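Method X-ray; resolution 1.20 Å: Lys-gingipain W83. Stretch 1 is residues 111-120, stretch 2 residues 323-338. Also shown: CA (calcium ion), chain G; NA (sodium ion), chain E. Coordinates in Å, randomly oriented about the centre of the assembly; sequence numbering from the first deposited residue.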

# COMPACT_ATOMS: atom_id res chain seq x y z
N ASP A 111 -3.16 22.40 3.82
CA ASP A 111 -1.75 22.08 3.66
C ASP A 111 -1.56 20.99 2.58
O ASP A 111 -2.50 20.62 1.86
CB ASP A 111 -1.16 21.72 5.02
CG ASP A 111 -1.63 20.43 5.60
OD1 ASP A 111 -2.29 19.61 4.84
OD2 ASP A 111 -1.36 20.17 6.78
N TYR A 112 -0.32 20.48 2.47
CA TYR A 112 -0.07 19.47 1.43
C TYR A 112 -0.03 18.03 1.97
O TYR A 112 0.32 17.09 1.24
CB TYR A 112 1.18 19.78 0.59
CG TYR A 112 2.44 20.03 1.39
CD1 TYR A 112 2.99 19.03 2.20
CD2 TYR A 112 3.07 21.27 1.38
CE1 TYR A 112 4.15 19.25 2.95
CE2 TYR A 112 4.23 21.50 2.10
CZ TYR A 112 4.76 20.48 2.90
OH TYR A 112 5.91 20.68 3.64
N PHE A 113 -0.38 17.85 3.25
CA PHE A 113 -0.45 16.53 3.82
C PHE A 113 -1.81 15.90 3.58
O PHE A 113 -2.84 16.53 3.92
CB PHE A 113 -0.19 16.54 5.32
CG PHE A 113 1.21 16.92 5.71
CD1 PHE A 113 2.21 15.96 5.75
CD2 PHE A 113 1.53 18.24 5.99
CE1 PHE A 113 3.52 16.32 6.13
CE2 PHE A 113 2.83 18.59 6.37
CZ PHE A 113 3.82 17.62 6.43
N PRO A 114 -1.88 14.70 3.04
CA PRO A 114 -3.18 14.05 2.85
C PRO A 114 -3.95 13.83 4.13
O PRO A 114 -3.36 13.57 5.20
CB PRO A 114 -2.82 12.67 2.26
CG PRO A 114 -1.46 12.90 1.63
CD PRO A 114 -0.76 13.86 2.56
N GLU A 115 -5.28 13.83 4.01
CA GLU A 115 -6.21 13.43 5.10
C GLU A 115 -6.52 11.96 5.07
O GLU A 115 -7.03 11.46 6.07
CB GLU A 115 -7.52 14.24 4.97
CG GLU A 115 -7.49 15.53 5.81
CD GLU A 115 -6.31 16.42 5.49
OE1 GLU A 115 -5.35 16.42 6.30
OE2 GLU A 115 -6.31 17.10 4.44
N MET A 116 -6.27 11.28 3.92
CA MET A 116 -6.60 9.89 3.71
C MET A 116 -5.45 9.20 3.01
O MET A 116 -4.82 9.83 2.15
CB MET A 116 -7.85 9.76 2.83
CG MET A 116 -9.13 10.27 3.51
SD MET A 116 -10.50 10.56 2.34
CE MET A 116 -9.94 12.12 1.59
N TYR A 117 -5.26 7.91 3.25
CA TYR A 117 -4.32 7.11 2.47
C TYR A 117 -4.94 6.80 1.13
O TYR A 117 -5.98 6.11 1.07
CB TYR A 117 -4.05 5.80 3.19
CG TYR A 117 -3.04 5.83 4.31
CD1 TYR A 117 -2.00 6.78 4.34
CD2 TYR A 117 -3.02 4.83 5.29
CE1 TYR A 117 -1.01 6.73 5.32
CE2 TYR A 117 -2.04 4.78 6.28
CZ TYR A 117 -1.03 5.72 6.27
OH TYR A 117 -0.05 5.70 7.24
N THR A 118 -4.37 7.32 0.06
CA THR A 118 -4.94 7.24 -1.27
C THR A 118 -4.15 6.34 -2.15
O THR A 118 -2.91 6.40 -2.19
CB THR A 118 -4.98 8.68 -1.84
OG1 THR A 118 -5.80 9.47 -0.96
CG2 THR A 118 -5.57 8.75 -3.23
N PHE A 119 -4.85 5.53 -2.94
CA PHE A 119 -4.21 4.66 -3.92
C PHE A 119 -5.11 4.59 -5.12
O PHE A 119 -6.31 4.84 -5.03
CB PHE A 119 -3.89 3.27 -3.35
CG PHE A 119 -5.10 2.53 -2.81
CD1 PHE A 119 -5.86 1.71 -3.64
CD2 PHE A 119 -5.44 2.60 -1.44
CE1 PHE A 119 -6.91 0.98 -3.13
CE2 PHE A 119 -6.53 1.89 -0.97
CZ PHE A 119 -7.24 1.08 -1.80
N ARG A 120 -4.53 4.20 -6.25
CA ARG A 120 -5.24 4.13 -7.51
C ARG A 120 -5.11 2.76 -8.13
O ARG A 120 -4.01 2.32 -8.47
CB ARG A 120 -4.77 5.23 -8.48
CG ARG A 120 -5.39 5.15 -9.87
CD ARG A 120 -4.83 6.19 -10.81
NE ARG A 120 -5.24 7.56 -10.48
CZ ARG A 120 -6.09 8.27 -11.22
NH1 ARG A 120 -6.80 7.68 -12.20
NH2 ARG A 120 -6.28 9.54 -10.96
N ASN A 323 1.97 -0.45 8.84
CA ASN A 323 1.81 -1.83 8.38
C ASN A 323 1.08 -1.95 7.06
O ASN A 323 0.90 -3.10 6.61
CB ASN A 323 1.14 -2.68 9.48
CG ASN A 323 2.12 -2.89 10.60
OD1 ASN A 323 3.34 -2.99 10.35
ND2 ASN A 323 1.67 -2.94 11.85
N THR A 324 0.71 -0.86 6.39
CA THR A 324 0.09 -0.92 5.06
C THR A 324 1.07 -0.50 3.99
O THR A 324 2.05 0.20 4.26
CB THR A 324 -1.16 -0.06 5.02
OG1 THR A 324 -0.80 1.32 5.23
CG2 THR A 324 -2.23 -0.55 5.97
N VAL A 325 0.73 -0.78 2.76
CA VAL A 325 1.50 -0.28 1.59
C VAL A 325 1.49 1.25 1.61
O VAL A 325 2.54 1.90 1.49
CB VAL A 325 0.89 -0.81 0.27
CG1 VAL A 325 1.53 -0.08 -0.92
CG2 VAL A 325 1.11 -2.32 0.14
N ASN A 326 0.30 1.87 1.78
CA ASN A 326 0.29 3.35 1.78
C ASN A 326 1.20 3.87 2.87
O ASN A 326 1.85 4.91 2.66
CB ASN A 326 -1.12 3.90 2.01
CG ASN A 326 -1.78 4.27 0.71
OD1 ASN A 326 -2.56 3.51 0.12
ND2 ASN A 326 -1.49 5.48 0.21
N SER A 327 1.24 3.25 4.06
CA SER A 327 2.04 3.79 5.15
C SER A 327 3.53 3.75 4.83
O SER A 327 4.28 4.55 5.40
CB SER A 327 1.73 3.07 6.46
OG SER A 327 2.29 1.77 6.49
N ILE A 328 4.00 2.83 3.99
CA ILE A 328 5.45 2.79 3.62
C ILE A 328 5.76 4.08 2.87
O ILE A 328 6.78 4.75 3.13
CB ILE A 328 5.77 1.54 2.79
CG1 ILE A 328 5.49 0.27 3.61
CG2 ILE A 328 7.19 1.58 2.28
CD1 ILE A 328 5.60 -1.01 2.80
N MET A 329 4.89 4.44 1.89
CA MET A 329 5.08 5.68 1.12
C MET A 329 4.99 6.91 2.02
O MET A 329 5.79 7.83 1.89
CB MET A 329 4.04 5.71 -0.00
CG MET A 329 4.17 6.94 -0.90
SD MET A 329 3.01 6.93 -2.26
CE MET A 329 1.51 7.55 -1.48
N TRP A 330 4.03 6.90 2.94
CA TRP A 330 3.81 7.99 3.89
C TRP A 330 5.09 8.21 4.69
O TRP A 330 5.55 9.34 4.84
CB TRP A 330 2.66 7.59 4.81
CG TRP A 330 2.24 8.70 5.73
CD1 TRP A 330 2.74 8.98 6.96
CD2 TRP A 330 1.19 9.62 5.50
NE1 TRP A 330 2.05 10.06 7.51
CE2 TRP A 330 1.10 10.46 6.63
CE3 TRP A 330 0.32 9.82 4.43
CZ2 TRP A 330 0.14 11.50 6.71
CZ3 TRP A 330 -0.61 10.83 4.51
CH2 TRP A 330 -0.68 11.65 5.63
N ALA A 331 5.66 7.15 5.26
CA ALA A 331 6.88 7.24 6.07
C ALA A 331 8.03 7.82 5.25
O ALA A 331 8.81 8.64 5.75
CB ALA A 331 7.24 5.86 6.61
N GLY A 332 8.18 7.39 3.99
CA GLY A 332 9.25 7.95 3.15
C GLY A 332 9.08 9.43 2.97
O GLY A 332 10.02 10.22 3.11
N ASN A 333 7.83 9.85 2.68
CA ASN A 333 7.59 11.27 2.51
C ASN A 333 7.78 12.05 3.80
O ASN A 333 8.28 13.18 3.75
CB ASN A 333 6.19 11.50 1.96
CG ASN A 333 5.97 11.04 0.54
OD1 ASN A 333 6.92 10.71 -0.19
ND2 ASN A 333 4.68 10.99 0.14
N LEU A 334 7.46 11.45 4.96
CA LEU A 334 7.73 12.12 6.22
C LEU A 334 9.21 12.34 6.41
O LEU A 334 9.63 13.39 6.87
CB LEU A 334 7.22 11.29 7.41
CG LEU A 334 5.71 11.19 7.61
CD1 LEU A 334 5.46 10.28 8.81
CD2 LEU A 334 5.09 12.57 7.91
N ALA A 335 10.03 11.33 6.05
CA ALA A 335 11.47 11.47 6.22
C ALA A 335 12.01 12.58 5.30
O ALA A 335 12.87 13.37 5.74
CB ALA A 335 12.15 10.14 5.91
N ALA A 336 11.54 12.64 4.04
CA ALA A 336 12.00 13.70 3.16
C ALA A 336 11.58 15.07 3.72
O ALA A 336 12.29 16.07 3.55
CB ALA A 336 11.42 13.49 1.78
N THR A 337 10.39 15.13 4.39
CA THR A 337 9.93 16.38 4.96
C THR A 337 10.78 16.72 6.17
O THR A 337 11.19 17.90 6.35
CB THR A 337 8.44 16.22 5.36
OG1 THR A 337 7.68 15.84 4.20
CG2 THR A 337 7.86 17.54 5.85
N HIS A 338 11.03 15.76 7.05
CA HIS A 338 11.82 15.99 8.24
C HIS A 338 13.21 16.49 7.88
O HIS A 338 13.76 17.38 8.56
CB HIS A 338 11.92 14.69 9.08
CG HIS A 338 12.54 14.87 10.40
ND1 HIS A 338 11.97 15.69 11.34
CD2 HIS A 338 13.64 14.28 10.91
CE1 HIS A 338 12.74 15.57 12.42
NE2 HIS A 338 13.76 14.72 12.20
CA CA G . -4.09 18.11 5.03
NA NA E . 5.31 -1.55 10.27
O HOH W 1 -2.90 17.96 7.09
O HOH W 2 -4.53 19.13 2.87

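The contact between the two stretches is built around Tyr117, at the start of the strand, and Trp330, on the helix. It buries 551 Å², both sides summed, and these two residues contribute the largest shares, 116 and 104 Å². Their rings meet in an offset edge-to-face arrangement, the edge of Tyr117 directed at the face of Trp330, with centroids 5.4 Å apart, planes at 76° and Tyr117 CE1 3.5 Å from Trp330 CE3. One turn earlier on the helix, Asn326 sets its CB over a face of the tyrosine ring, 3.9 Å from the centroid, a CH-pi contact. Tyr117 thus meets two helix side chains, both pointing toward the first stretch, one over its face and one at its edge, and its hydroxyl, close to Ser327 CB (OH to CB, 3.3 Å), is hydrogen-bonded elsewhere in the structure.

Beyond the indole, Pro114 packs its CD 3.6 Å from Trp330 CZ3, a compact apolar ring against a broad aromatic one, while Pro114 O lies at the indole edge, 3.3 Å from CH2. Further along the helix the packing loosens: Phe113 CE1 is 4.4 Å from Leu334 CD2, and Phe113 CZ is 4.1 Å from Thr337 CG2. Thr337 OG1 donates to Asn333 O (2.8 Å) within the helix.

The polar tie lies toward the helix start. Asn326 ND2 donates to Thr118 O at 2.9 Å and 173°, nearly linear; this is the sole hydrogen bond between the stretches. An amide suits this buried site, since its CB serves the aromatic ring while its nitrogen satisfies a strand carbonyl. Nearby, Thr324 OG1 caps the helix by accepting from Ser327 N (3.0 Å) and sits 3.8 Å from Tyr117 CE2.

At the far margin, a calcium ion ties the loop before the strand together through Asp111 OD1 (2.4 Å), Phe113 O (2.3 Å) and both Glu115 carboxylate oxygens, OE1 and OE2 (2.5 Å each).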